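Local atomic coordinates of CRISPR system CMR subunit Cmr7 1 (Sulfolobus solfataricus, PDB entry 2X5Q), a protein that belongs to the Cmr7 family and is part of the crRNA-containing CMR ribonucleoprotein complex of CRISPR antiviral immunity, possibly as a homodimer. Residues I28-G31 with S35-Y38; L53-V58 with K112-N117; P77-K82 with K139-V144; T153-V158 with K165-L170. All blocks are in the same frame, centred on the assembly; numbering follows the deposited sequence.

Overall arrangement
From the N terminus, contact 1 comes first and closes the short turn between strands 27-29 and 35-38. Contact 2 then closes a long loop, from strand 52-60 to the segment between strands 108-109 and 117-123. Before it is closed, contact 3 opens at 77-82, and it ends on strand 139-144, so these two cross. They also touch, because strands 52-60 and 80-86 are neighbours in the mixed sheet. Contact 4 follows in series and closes the short connection between two successive helices, 148-162 and 164-169. The helical part meets the hairpin where I28 CD1 packs on V158 CG1, although the centres of contacts 1 and 4 are about 17 Å apart.

Contact 1: I28-G31 with S35-Y38; sequences IKIG and SIEY
I28 and Y38 set their side chains at about a right angle across the hairpin, with I28 CD1 reaching Y38 CD2 at 3.9 Å. The methyl comes to the ring obliquely. Y38 can receive it because its CG stands between the backbone N and the carbonyl carbon (chi1 64°), which raises the ring beside the isoleucine.

Strands 27-29 and 35-38 run antiparallel. I28 and I36 form a hydrogen-bonded pair: I28 N donates to I36 O at 2.8 Å, and I36 N returns the bond to I28 O at 2.9 Å. Their side chains share one sheet face; I30 approaches I36 from the turn, but the modelled contact of those two end methyls is doubtful. I28 packs on L14 and I36 on V12 of strand 11-15, while I162 of helix 148-162 covers I28 and Y38.

K29 and S35 turn to the other face as a non-hydrogen-bonded pair. There a water links S35 OG to G31 O, 2.7 Å from each. The chemistry thus divides by face: an apolar layer of isoleucines with the Y38 ring is buried against strand and helix, and the water-bridged hydroxyl lies on the reverse side.

Contact 2: L53-V58 with K112-N117; sequences LHNILV and KDVHGN
N55 ND2 is gripped by two carbonyl oxygens, K112 O across the contact and V45 O outside it. The bond to K112 O is 2.9 Å long, lies on a lone pair of that oxygen in the carbonyl plane, and deviates by only 1° from the amide plane of N55. The other end of the same amide accepts K112 N at N55 OD1, 2.8 Å away, with the donor tilted 32° from the carbonyl plane. The side chain of N55 therefore reads both backbone polar groups of K112 at once, which fixes the flip of its amide. V114 CG2 presses tightly against this amide, 3.0 Å from N55 OD1.

The backbone is irregular here. N55 and I56 both face I109 in a G1 beta bulge; N55 has a positive phi, consistent with the bulge, and its side chain points toward 112-117.

Next to it, K112 lies over one face of the H54 ring in a CH-pi contact, its CD 4.2 Å from the centroid. With CG anti to the backbone N, the lysine chain is laid over H54 before a bend at its last torsion (chi4 -62°) turns NZ to D113 OD2, in a salt bridge of 2.8 Å that meets the carboxylate from above its plane. H54 NE2 is bonded to D49 OD1.

Chemically, the irregular segment 112-117 is held to the sheet by a paired amide-peptide link rather than by strand pairing, while the lysine's aliphatic part covers the imidazole and its charge is probably offset by D113.

Contact 3: P77-K82 with K139-V144; sequences PCDYVK and KVTSFV
D79 and T141 meet chiefly through water. One molecule donates to D79 OD1 at 2.9 Å and is hydrogen-bonded to T141 OG1 at 2.8 Å, while the direct separation of D79 OD1 and T141 OG1 is 3.7 Å. The two side chains cross at about a right angle. T141 holds OG1 between its backbone N and carbonyl carbon (chi1 69°), which directs the hydroxyl at the water and the carboxylate together.

Charge brings in the second subunit. D79 OD2 forms a salt bridge with K105 of that subunit and a hydrogen bond with T74, and the same lysine makes a weak hydrogen bond to T141 OG1. The carboxylate is thus held through both oxygens, by water at OD1 and by a hydroxyl and an ammonium group at OD2, which would be expected to favour its charged form.

Van der Waals contact of a hydroxyl with a ring edge occupies the other end. The ring of F143 receives Y80 OH at its edge, close to the ring plane, with Y80 OH 3.7 Å from F143 CE1. Y80 crosses F143 obliquely, its phenol oxygen coming nearest, and its ring also meets Y189 edge-to-face. Y189 belongs to strand 188-193, the antiparallel partner of 139-144, and Y80 and Y189 are joined by a backbone hydrogen bond.

The nearest CA atoms of the two segments, D79 and T141, are 8.0 Å apart. The chemistry implies a junction between the mixed sheet and the two-stranded sheet bridged by one water and side chains, with no direct hydrogen bond, and an ammonium group linking it to the second subunit.

Contact 4: T153-V158 with K165-L170; sequences TIVDNV and KIYNSL
V155 and D156 of helix 148-162 receive Y167 of helix 164-169, so the contact is a packing of two successive helices folded on each other across a short connection. Their closest CA atoms, V155 and Y167, lie 9.4 Å apart, and the approach is carried by one aromatic side chain.

Along the first segment, T153 OG1 is bonded back to V150 O, inside its own helix. I154 packs on I16 and L146.

V155 is the apolar half of the seat. Its CG1 stands 3.8 Å from Y167 CE1, the methyl meeting the ring obliquely, and the two side chains cross at about a right angle. CG1 is anti to the backbone N (chi1 172°), and this places CG1 beside the tyrosine ring. V155 and Y167 both also lie on L178 of helix 172-185, so three helices share this apolar patch.

D156 is the polar half. Its bond from CA to CB points away from the other helix, yet its end comes back, and D156 OD1 sits 3.3 Å from Y167 OH. The carboxylate and ring planes are 62° apart. With the methyl near CE1 and the acidic oxygen near the hydroxyl, a single tyrosine is matched along its length.

N157 N bonds to T153 O at 2.7 Å, and a wider pi-type turn spans 154-158. V158 N is bonded to I154 O at 3.0 Å. On the second helix, S169 OG closes back on I166 O at 2.6 Å.

Contact 1: I28-G31 with S35-Y38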
loop_
_atom_site.group_PDB
_atom_site.type_symbol
_atom_site.label_atom_id
_atom_site.label_comp_id
_atom_site.label_asym_id
_atom_site.label_seq_id
_atom_site.Cartn_x
_atom_site.Cartn_y
_atom_site.Cartn_z
ATOM N N ILE A 28 -9.257 0.625 -23.510
ATOM C CA ILE A 28 -7.822 0.779 -23.435
ATOM C C ILE A 28 -7.242 -0.524 -22.898
ATOM O O ILE A 28 -7.598 -0.953 -21.798
ATOM C CB ILE A 28 -7.467 1.940 -22.515
ATOM C CG1 ILE A 28 -8.022 3.244 -23.103
ATOM C CG2 ILE A 28 -5.941 2.049 -22.315
ATOM C CD1 ILE A 28 -8.235 4.313 -22.098
ATOM N N LYS A 29 -6.387 -1.155 -23.699
ATOM C CA LYS A 29 -5.628 -2.312 -23.257
ATOM C C LYS A 29 -4.479 -1.819 -22.378
ATOM O O LYS A 29 -3.638 -1.040 -22.827
ATOM C CB LYS A 29 -5.090 -3.084 -24.464
ATOM C CG LYS A 29 -4.158 -4.241 -24.124
ATOM C CD LYS A 29 -4.017 -5.216 -25.298
ATOM C CE LYS A 29 -2.915 -6.238 -25.037
ATOM N NZ LYS A 29 -2.837 -7.292 -26.107
ATOM N N ILE A 30 -4.461 -2.247 -21.115
ATOM C CA ILE A 30 -3.369 -1.894 -20.218
ATOM C C ILE A 30 -2.233 -2.890 -20.382
ATOM O O ILE A 30 -1.056 -2.520 -20.390
ATOM C CB ILE A 30 -3.830 -1.858 -18.764
ATOM C CG1 ILE A 30 -5.006 -0.910 -18.619
ATOM C CG2 ILE A 30 -2.697 -1.364 -17.841
ATOM C CD1 ILE A 30 -5.500 -0.835 -17.207
ATOM N N GLY A 31 -2.590 -4.161 -20.517
ATOM C CA GLY A 31 -1.640 -5.184 -20.890
ATOM C C GLY A 31 -2.395 -6.417 -21.315
ATOM O O GLY A 31 -3.606 -6.353 -21.554
ATOM N N SER A 35 -7.961 -4.974 -19.476
ATOM C CA SER A 35 -8.592 -4.020 -20.386
ATOM C C SER A 35 -9.626 -3.182 -19.638
ATOM O O SER A 35 -10.419 -3.702 -18.844
ATOM C CB SER A 35 -9.257 -4.721 -21.565
ATOM O OG SER A 35 -8.285 -5.297 -22.406
ATOM N N ILE A 36 -9.609 -1.888 -19.931
ATOM C CA ILE A 36 -10.457 -0.898 -19.287
ATOM C C ILE A 36 -11.381 -0.274 -20.339
ATOM O O ILE A 36 -10.984 -0.077 -21.479
ATOM C CB ILE A 36 -9.566 0.160 -18.598
ATOM C CG1 ILE A 36 -9.007 -0.429 -17.298
ATOM C CG2 ILE A 36 -10.324 1.467 -18.323
ATOM C CD1 ILE A 36 -8.050 0.495 -16.557
ATOM N N GLU A 37 -12.631 -0.038 -19.964
ATOM C CA GLU A 37 -13.576 0.704 -20.783
ATOM C C GLU A 37 -13.787 2.041 -20.099
ATOM O O GLU A 37 -13.758 2.123 -18.879
ATOM C CB GLU A 37 -14.899 -0.050 -20.869
ATOM C CG GLU A 37 -15.915 0.565 -21.817
ATOM C CD GLU A 37 -17.274 -0.119 -21.774
ATOM O OE1 GLU A 37 -17.875 -0.219 -20.683
ATOM O OE2 GLU A 37 -17.755 -0.524 -22.850
ATOM N N TYR A 38 -13.970 3.099 -20.866
ATOM C CA TYR A 38 -14.307 4.388 -20.276
ATOM C C TYR A 38 -15.622 4.889 -20.862
ATOM O O TYR A 38 -16.035 4.515 -21.976
ATOM C CB TYR A 38 -13.184 5.396 -20.465
ATOM C CG TYR A 38 -12.948 5.716 -21.903
ATOM C CD1 TYR A 38 -13.677 6.719 -22.526
ATOM C CD2 TYR A 38 -12.025 4.990 -22.663
ATOM C CE1 TYR A 38 -13.497 7.004 -23.847
ATOM C CE2 TYR A 38 -11.845 5.268 -24.012
ATOM C CZ TYR A 38 -12.586 6.279 -24.590
ATOM O OH TYR A 38 -12.443 6.588 -25.905
HETATM O O HOH W 1 -6.087 -6.885 -22.449
#

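Contact 2: L53-V58 with K112-N117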
loop_
_atom_site.group_PDB
_atom_site.type_symbol
_atom_site.label_atom_id
_atom_site.label_comp_id
_atom_site.label_asym_id
_atom_site.label_seq_id
_atom_site.Cartn_x
_atom_site.Cartn_y
_atom_site.Cartn_z
ATOM N N LEU A 53 -2.754 18.666 -18.038
ATOM C CA LEU A 53 -3.382 17.522 -17.394
ATOM C C LEU A 53 -3.443 17.738 -15.878
ATOM O O LEU A 53 -2.502 18.292 -15.281
ATOM C CB LEU A 53 -2.552 16.269 -17.715
ATOM C CG LEU A 53 -3.042 14.906 -17.224
ATOM C CD1 LEU A 53 -4.470 14.653 -17.685
ATOM C CD2 LEU A 53 -2.078 13.815 -17.732
ATOM N N HIS A 54 -4.545 17.306 -15.263
ATOM C CA HIS A 54 -4.802 17.537 -13.832
ATOM C C HIS A 54 -5.356 16.316 -13.129
ATOM O O HIS A 54 -6.029 15.497 -13.740
ATOM C CB HIS A 54 -5.800 18.685 -13.630
ATOM C CG HIS A 54 -5.397 19.964 -14.289
ATOM N ND1 HIS A 54 -4.424 20.791 -13.773
ATOM C CD2 HIS A 54 -5.835 20.556 -15.424
ATOM C CE1 HIS A 54 -4.266 21.829 -14.575
ATOM N NE2 HIS A 54 -5.116 21.716 -15.579
ATOM N N ASN A 55 -5.118 16.259 -11.816
ATOM C CA ASN A 55 -5.640 15.213 -10.931
ATOM C C ASN A 55 -5.128 13.828 -11.280
ATOM O O ASN A 55 -5.907 12.929 -11.646
ATOM C CB ASN A 55 -7.173 15.205 -10.879
ATOM C CG ASN A 55 -7.743 16.501 -10.396
ATOM O OD1 ASN A 55 -7.200 17.109 -9.468
ATOM N ND2 ASN A 55 -8.844 16.950 -11.020
ATOM N N ILE A 56 -3.823 13.669 -11.144
ATOM C CA ILE A 56 -3.147 12.419 -11.418
ATOM C C ILE A 56 -2.970 11.654 -10.104
ATOM O O ILE A 56 -2.484 12.204 -9.126
ATOM C CB ILE A 56 -1.761 12.655 -12.062
ATOM C CG1 ILE A 56 -1.894 13.274 -13.459
ATOM C CG2 ILE A 56 -0.978 11.328 -12.187
ATOM C CD1 ILE A 56 -1.626 14.735 -13.514
ATOM N N LEU A 57 -3.370 10.385 -10.088
ATOM C CA LEU A 57 -3.200 9.562 -8.887
ATOM C C LEU A 57 -1.839 8.870 -8.870
ATOM O O LEU A 57 -1.456 8.209 -9.837
ATOM C CB LEU A 57 -4.333 8.544 -8.772
ATOM C CG LEU A 57 -4.348 7.712 -7.490
ATOM C CD1 LEU A 57 -4.655 8.587 -6.282
ATOM C CD2 LEU A 57 -5.358 6.576 -7.649
ATOM N N VAL A 58 -1.129 9.012 -7.756
ATOM C CA VAL A 58 0.159 8.363 -7.551
ATOM C C VAL A 58 -0.083 7.230 -6.569
ATOM O O VAL A 58 -0.391 7.461 -5.408
ATOM C CB VAL A 58 1.215 9.334 -6.971
ATOM C CG1 VAL A 58 2.610 8.632 -6.836
ATOM C CG2 VAL A 58 1.289 10.587 -7.834
ATOM N N LYS A 112 -6.805 19.850 -9.325
ATOM C CA LYS A 112 -7.728 20.854 -9.865
ATOM C C LYS A 112 -9.157 20.493 -9.488
ATOM O O LYS A 112 -9.658 19.457 -9.909
ATOM C CB LYS A 112 -7.634 20.933 -11.391
ATOM C CG LYS A 112 -8.575 21.990 -12.015
ATOM C CD LYS A 112 -8.970 21.637 -13.445
ATOM C CE LYS A 112 -9.980 22.628 -14.023
ATOM N NZ LYS A 112 -11.265 22.644 -13.243
ATOM N N ASP A 113 -9.807 21.356 -8.708
ATOM C CA ASP A 113 -11.213 21.174 -8.356
ATOM C C ASP A 113 -11.514 19.706 -8.000
ATOM O O ASP A 113 -12.303 19.035 -8.664
ATOM C CB ASP A 113 -12.105 21.662 -9.501
ATOM C CG ASP A 113 -11.842 23.124 -9.872
ATOM O OD1 ASP A 113 -11.088 23.810 -9.146
ATOM O OD2 ASP A 113 -12.388 23.595 -10.900
ATOM N N VAL A 114 -10.833 19.224 -6.963
ATOM C CA VAL A 114 -11.060 17.892 -6.397
ATOM C C VAL A 114 -11.798 18.072 -5.085
ATOM O O VAL A 114 -11.478 18.949 -4.281
ATOM C CB VAL A 114 -9.726 17.129 -6.169
ATOM C CG1 VAL A 114 -9.839 16.113 -5.012
ATOM C CG2 VAL A 114 -9.296 16.422 -7.450
ATOM N N HIS A 115 -12.808 17.252 -4.874
ATOM C CA HIS A 115 -13.701 17.451 -3.755
ATOM C C HIS A 115 -14.535 16.210 -3.556
ATOM O O HIS A 115 -14.764 15.452 -4.487
ATOM C CB HIS A 115 -14.631 18.629 -4.053
ATOM C CG HIS A 115 -15.356 18.495 -5.359
ATOM N ND1 HIS A 115 -16.694 18.166 -5.440
ATOM C CD2 HIS A 115 -14.915 18.597 -6.636
ATOM C CE1 HIS A 115 -17.049 18.093 -6.711
ATOM N NE2 HIS A 115 -15.990 18.356 -7.457
ATOM N N GLY A 116 -15.004 16.029 -2.338
ATOM C CA GLY A 116 -15.944 14.979 -2.039
ATOM C C GLY A 116 -15.311 13.611 -2.063
ATOM O O GLY A 116 -14.082 13.460 -2.039
ATOM N N ASN A 117 -16.180 12.613 -2.126
ATOM C CA ASN A 117 -15.787 11.227 -2.007
ATOM C C ASN A 117 -15.715 10.597 -3.377
ATOM O O ASN A 117 -16.549 10.902 -4.237
ATOM C CB ASN A 117 -16.804 10.491 -1.142
ATOM C CG ASN A 117 -16.903 11.076 0.238
ATOM O OD1 ASN A 117 -15.895 11.341 0.873
ATOM N ND2 ASN A 117 -18.127 11.299 0.708
#

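Contact 3: P77-K82 with K139-V144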
loop_
_atom_site.group_PDB
_atom_site.type_symbol
_atom_site.label_atom_id
_atom_site.label_comp_id
_atom_site.label_asym_id
_atom_site.label_seq_id
_atom_site.Cartn_x
_atom_site.Cartn_y
_atom_site.Cartn_z
ATOM N N PRO A 77 7.402 1.780 -0.001
ATOM C CA PRO A 77 6.728 3.068 -0.237
ATOM C C PRO A 77 7.394 3.966 -1.284
ATOM O O PRO A 77 6.763 4.919 -1.773
ATOM C CB PRO A 77 6.771 3.748 1.142
ATOM C CG PRO A 77 7.885 3.114 1.854
ATOM C CD PRO A 77 7.952 1.692 1.359
ATOM N N CYS A 78 8.647 3.674 -1.619
ATOM C CA CYS A 78 9.334 4.382 -2.691
ATOM C C CYS A 78 8.945 3.861 -4.097
ATOM O O CYS A 78 9.304 4.482 -5.107
ATOM C CB CYS A 78 10.847 4.324 -2.484
ATOM S SG CYS A 78 11.463 5.166 -0.938
ATOM N N ASP A 79 8.223 2.738 -4.168
ATOM C CA ASP A 79 7.620 2.294 -5.436
ATOM C C ASP A 79 6.326 3.049 -5.671
ATOM O O ASP A 79 5.588 3.333 -4.715
ATOM C CB ASP A 79 7.307 0.798 -5.432
ATOM C CG ASP A 79 8.549 -0.076 -5.496
ATOM O OD1 ASP A 79 9.642 0.416 -5.870
ATOM O OD2 ASP A 79 8.421 -1.273 -5.170
ATOM N N TYR A 80 6.054 3.379 -6.936
ATOM C CA TYR A 80 4.769 3.941 -7.321
ATOM C C TYR A 80 4.445 3.672 -8.781
ATOM O O TYR A 80 5.336 3.451 -9.627
ATOM C CB TYR A 80 4.686 5.457 -7.061
ATOM C CG TYR A 80 5.841 6.236 -7.639
ATOM C CD1 TYR A 80 5.867 6.610 -8.981
ATOM C CD2 TYR A 80 6.928 6.574 -6.848
ATOM C CE1 TYR A 80 6.953 7.320 -9.518
ATOM C CE2 TYR A 80 7.993 7.278 -7.365
ATOM C CZ TYR A 80 8.012 7.646 -8.697
ATOM O OH TYR A 80 9.105 8.338 -9.175
ATOM N N VAL A 81 3.151 3.720 -9.067
ATOM C CA VAL A 81 2.673 3.788 -10.441
ATOM C C VAL A 81 1.700 4.972 -10.462
ATOM O O VAL A 81 0.922 5.141 -9.538
ATOM C CB VAL A 81 1.993 2.478 -10.868
ATOM C CG1 VAL A 81 1.578 2.529 -12.362
ATOM C CG2 VAL A 81 2.921 1.273 -10.592
ATOM N N LYS A 82 1.779 5.804 -11.493
ATOM C CA LYS A 82 0.839 6.908 -11.664
ATOM C C LYS A 82 -0.165 6.588 -12.768
ATOM O O LYS A 82 0.095 5.770 -13.656
ATOM C CB LYS A 82 1.587 8.194 -11.993
ATOM C CG LYS A 82 2.652 8.578 -10.932
ATOM C CD LYS A 82 3.341 9.874 -11.277
ATOM C CE LYS A 82 4.810 9.855 -10.904
ATOM N NZ LYS A 82 5.453 11.169 -11.218
ATOM N N LYS A 139 12.338 -11.196 -8.063
ATOM C CA LYS A 139 11.713 -10.165 -8.881
ATOM C C LYS A 139 12.389 -8.830 -8.644
ATOM O O LYS A 139 12.793 -8.527 -7.517
ATOM C CB LYS A 139 10.235 -10.050 -8.549
ATOM C CG LYS A 139 9.446 -11.286 -8.948
ATOM C CD LYS A 139 7.974 -11.045 -8.922
ATOM C CE LYS A 139 7.188 -12.340 -8.984
ATOM N NZ LYS A 139 7.399 -13.035 -10.263
ATOM N N VAL A 140 12.512 -8.042 -9.707
ATOM C CA VAL A 140 13.185 -6.749 -9.638
ATOM C C VAL A 140 12.203 -5.674 -10.048
ATOM O O VAL A 140 11.467 -5.850 -11.015
ATOM C CB VAL A 140 14.442 -6.675 -10.551
ATOM C CG1 VAL A 140 14.118 -7.044 -12.010
ATOM C CG2 VAL A 140 15.068 -5.292 -10.485
ATOM N N THR A 141 12.188 -4.585 -9.286
ATOM C CA THR A 141 11.377 -3.423 -9.604
ATOM C C THR A 141 12.316 -2.336 -10.116
ATOM O O THR A 141 13.405 -2.127 -9.560
ATOM C CB THR A 141 10.579 -2.945 -8.382
ATOM O OG1 THR A 141 11.477 -2.402 -7.395
ATOM C CG2 THR A 141 9.827 -4.112 -7.785
ATOM N N SER A 142 11.906 -1.665 -11.185
ATOM C CA SER A 142 12.762 -0.716 -11.857
ATOM C C SER A 142 12.002 0.537 -12.150
ATOM O O SER A 142 10.837 0.482 -12.516
ATOM C CB SER A 142 13.258 -1.298 -13.180
ATOM O OG SER A 142 13.825 -2.562 -12.953
ATOM N N PHE A 143 12.695 1.657 -12.010
ATOM C CA PHE A 143 12.167 2.944 -12.372
ATOM C C PHE A 143 12.130 3.057 -13.897
ATOM O O PHE A 143 13.131 2.809 -14.573
ATOM C CB PHE A 143 13.047 4.039 -11.770
ATOM C CG PHE A 143 12.663 5.423 -12.200
ATOM C CD1 PHE A 143 11.644 6.101 -11.556
ATOM C CD2 PHE A 143 13.320 6.043 -13.250
ATOM C CE1 PHE A 143 11.284 7.368 -11.944
ATOM C CE2 PHE A 143 12.964 7.317 -13.644
ATOM C CZ PHE A 143 11.949 7.980 -12.989
ATOM N N VAL A 144 10.971 3.432 -14.423
ATOM C CA VAL A 144 10.782 3.594 -15.856
ATOM C C VAL A 144 10.207 4.973 -16.142
ATOM O O VAL A 144 9.352 5.460 -15.411
ATOM C CB VAL A 144 9.844 2.505 -16.420
ATOM C CG1 VAL A 144 9.765 2.613 -17.949
ATOM C CG2 VAL A 144 10.350 1.097 -16.007
HETATM O O HOH W 2 12.444 -0.198 -5.889
#

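Contact 4: T153-V158 with K165-L170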
loop_
_atom_site.group_PDB
_atom_site.type_symbol
_atom_site.label_atom_id
_atom_site.label_comp_id
_atom_site.label_asym_id
_atom_site.label_seq_id
_atom_site.Cartn_x
_atom_site.Cartn_y
_atom_site.Cartn_z
ATOM N N THR A 153 2.111 8.977 -28.730
ATOM C CA THR A 153 1.013 8.046 -29.037
ATOM C C THR A 153 0.004 7.994 -27.886
ATOM O O THR A 153 -1.204 7.899 -28.116
ATOM C CB THR A 153 1.516 6.615 -29.353
ATOM O OG1 THR A 153 2.081 6.026 -28.175
ATOM C CG2 THR A 153 2.553 6.635 -30.460
ATOM N N ILE A 154 0.480 8.119 -26.652
ATOM C CA ILE A 154 -0.443 8.182 -25.506
ATOM C C ILE A 154 -1.335 9.424 -25.587
ATOM O O ILE A 154 -2.537 9.346 -25.347
ATOM C CB ILE A 154 0.305 8.093 -24.168
ATOM C CG1 ILE A 154 0.792 6.660 -23.971
ATOM C CG2 ILE A 154 -0.577 8.504 -22.992
ATOM C CD1 ILE A 154 1.644 6.485 -22.776
ATOM N N VAL A 155 -0.756 10.560 -25.956
ATOM C CA VAL A 155 -1.549 11.775 -26.128
ATOM C C VAL A 155 -2.485 11.678 -27.344
ATOM O O VAL A 155 -3.656 12.029 -27.243
ATOM C CB VAL A 155 -0.652 13.016 -26.238
ATOM C CG1 VAL A 155 -1.467 14.230 -26.614
ATOM C CG2 VAL A 155 0.107 13.238 -24.922
ATOM N N ASP A 156 -1.985 11.173 -28.469
ATOM C CA ASP A 156 -2.749 11.165 -29.732
ATOM C C ASP A 156 -3.783 10.038 -29.835
ATOM O O ASP A 156 -4.822 10.198 -30.484
ATOM C CB ASP A 156 -1.806 11.059 -30.933
ATOM C CG ASP A 156 -0.883 12.255 -31.067
ATOM O OD1 ASP A 156 -1.208 13.349 -30.552
ATOM O OD2 ASP A 156 0.177 12.086 -31.680
ATOM N N ASN A 157 -3.487 8.905 -29.220
ATOM C CA ASN A 157 -4.334 7.727 -29.317
ATOM C C ASN A 157 -5.121 7.443 -28.056
ATOM O O ASN A 157 -6.101 6.720 -28.123
ATOM C CB ASN A 157 -3.501 6.478 -29.635
ATOM C CG ASN A 157 -2.927 6.484 -31.036
ATOM O OD1 ASN A 157 -3.232 7.354 -31.854
ATOM N ND2 ASN A 157 -2.090 5.487 -31.326
ATOM N N VAL A 158 -4.686 7.956 -26.908
ATOM C CA VAL A 158 -5.377 7.659 -25.648
ATOM C C VAL A 158 -6.090 8.890 -25.098
ATOM O O VAL A 158 -7.318 8.923 -25.088
ATOM C CB VAL A 158 -4.431 7.012 -24.615
ATOM C CG1 VAL A 158 -5.125 6.808 -23.271
ATOM C CG2 VAL A 158 -3.931 5.694 -25.152
ATOM N N LYS A 165 -13.343 15.923 -27.121
ATOM C CA LYS A 165 -13.883 17.268 -27.307
ATOM C C LYS A 165 -12.954 18.365 -26.784
ATOM O O LYS A 165 -12.633 19.322 -27.500
ATOM C CB LYS A 165 -15.285 17.374 -26.706
ATOM C CG LYS A 165 -16.326 16.741 -27.626
ATOM C CD LYS A 165 -17.703 16.690 -27.011
ATOM C CE LYS A 165 -18.729 16.202 -28.030
ATOM N NZ LYS A 165 -19.274 17.280 -28.900
ATOM N N ILE A 166 -12.492 18.204 -25.554
ATOM C CA ILE A 166 -11.558 19.166 -24.979
ATOM C C ILE A 166 -10.300 19.252 -25.837
ATOM O O ILE A 166 -9.872 20.346 -26.200
ATOM C CB ILE A 166 -11.193 18.831 -23.528
ATOM C CG1 ILE A 166 -12.447 18.860 -22.642
ATOM C CG2 ILE A 166 -10.147 19.837 -23.013
ATOM C CD1 ILE A 166 -12.184 18.478 -21.171
ATOM N N TYR A 167 -9.735 18.096 -26.189
ATOM C CA TYR A 167 -8.474 18.029 -26.929
ATOM C C TYR A 167 -8.535 18.709 -28.289
ATOM O O TYR A 167 -7.604 19.430 -28.664
ATOM C CB TYR A 167 -8.064 16.572 -27.133
ATOM C CG TYR A 167 -6.735 16.402 -27.815
ATOM C CD1 TYR A 167 -5.545 16.595 -27.113
ATOM C CD2 TYR A 167 -6.655 16.038 -29.159
ATOM C CE1 TYR A 167 -4.318 16.431 -27.728
ATOM C CE2 TYR A 167 -5.416 15.869 -29.787
ATOM C CZ TYR A 167 -4.257 16.071 -29.060
ATOM O OH TYR A 167 -3.033 15.915 -29.653
ATOM N N ASN A 168 -9.620 18.451 -29.019
ATOM C CA ASN A 168 -9.850 19.043 -30.335
ATOM C C ASN A 168 -10.032 20.556 -30.259
ATOM O O ASN A 168 -9.838 21.242 -31.266
ATOM C CB ASN A 168 -11.080 18.423 -31.022
ATOM C CG ASN A 168 -10.872 16.962 -31.430
ATOM O OD1 ASN A 168 -9.747 16.508 -31.619
ATOM N ND2 ASN A 168 -11.969 16.229 -31.578
ATOM N N SER A 169 -10.421 21.064 -29.083
ATOM C CA SER A 169 -10.562 22.507 -28.873
ATOM C C SER A 169 -9.213 23.197 -28.616
ATOM O O SER A 169 -9.099 24.404 -28.775
ATOM C CB SER A 169 -11.566 22.813 -27.737
ATOM O OG SER A 169 -10.998 22.732 -26.436
ATOM N N LEU A 170 -8.190 22.433 -28.241
ATOM C CA LEU A 170 -6.878 23.009 -27.917
ATOM C C LEU A 170 -6.104 23.448 -29.159
ATOM O O LEU A 170 -6.145 22.792 -30.194
ATOM C CB LEU A 170 -6.024 22.003 -27.133
ATOM C CG LEU A 170 -6.603 21.483 -25.812
ATOM C CD1 LEU A 170 -5.584 20.617 -25.112
ATOM C CD2 LEU A 170 -7.063 22.627 -24.896
#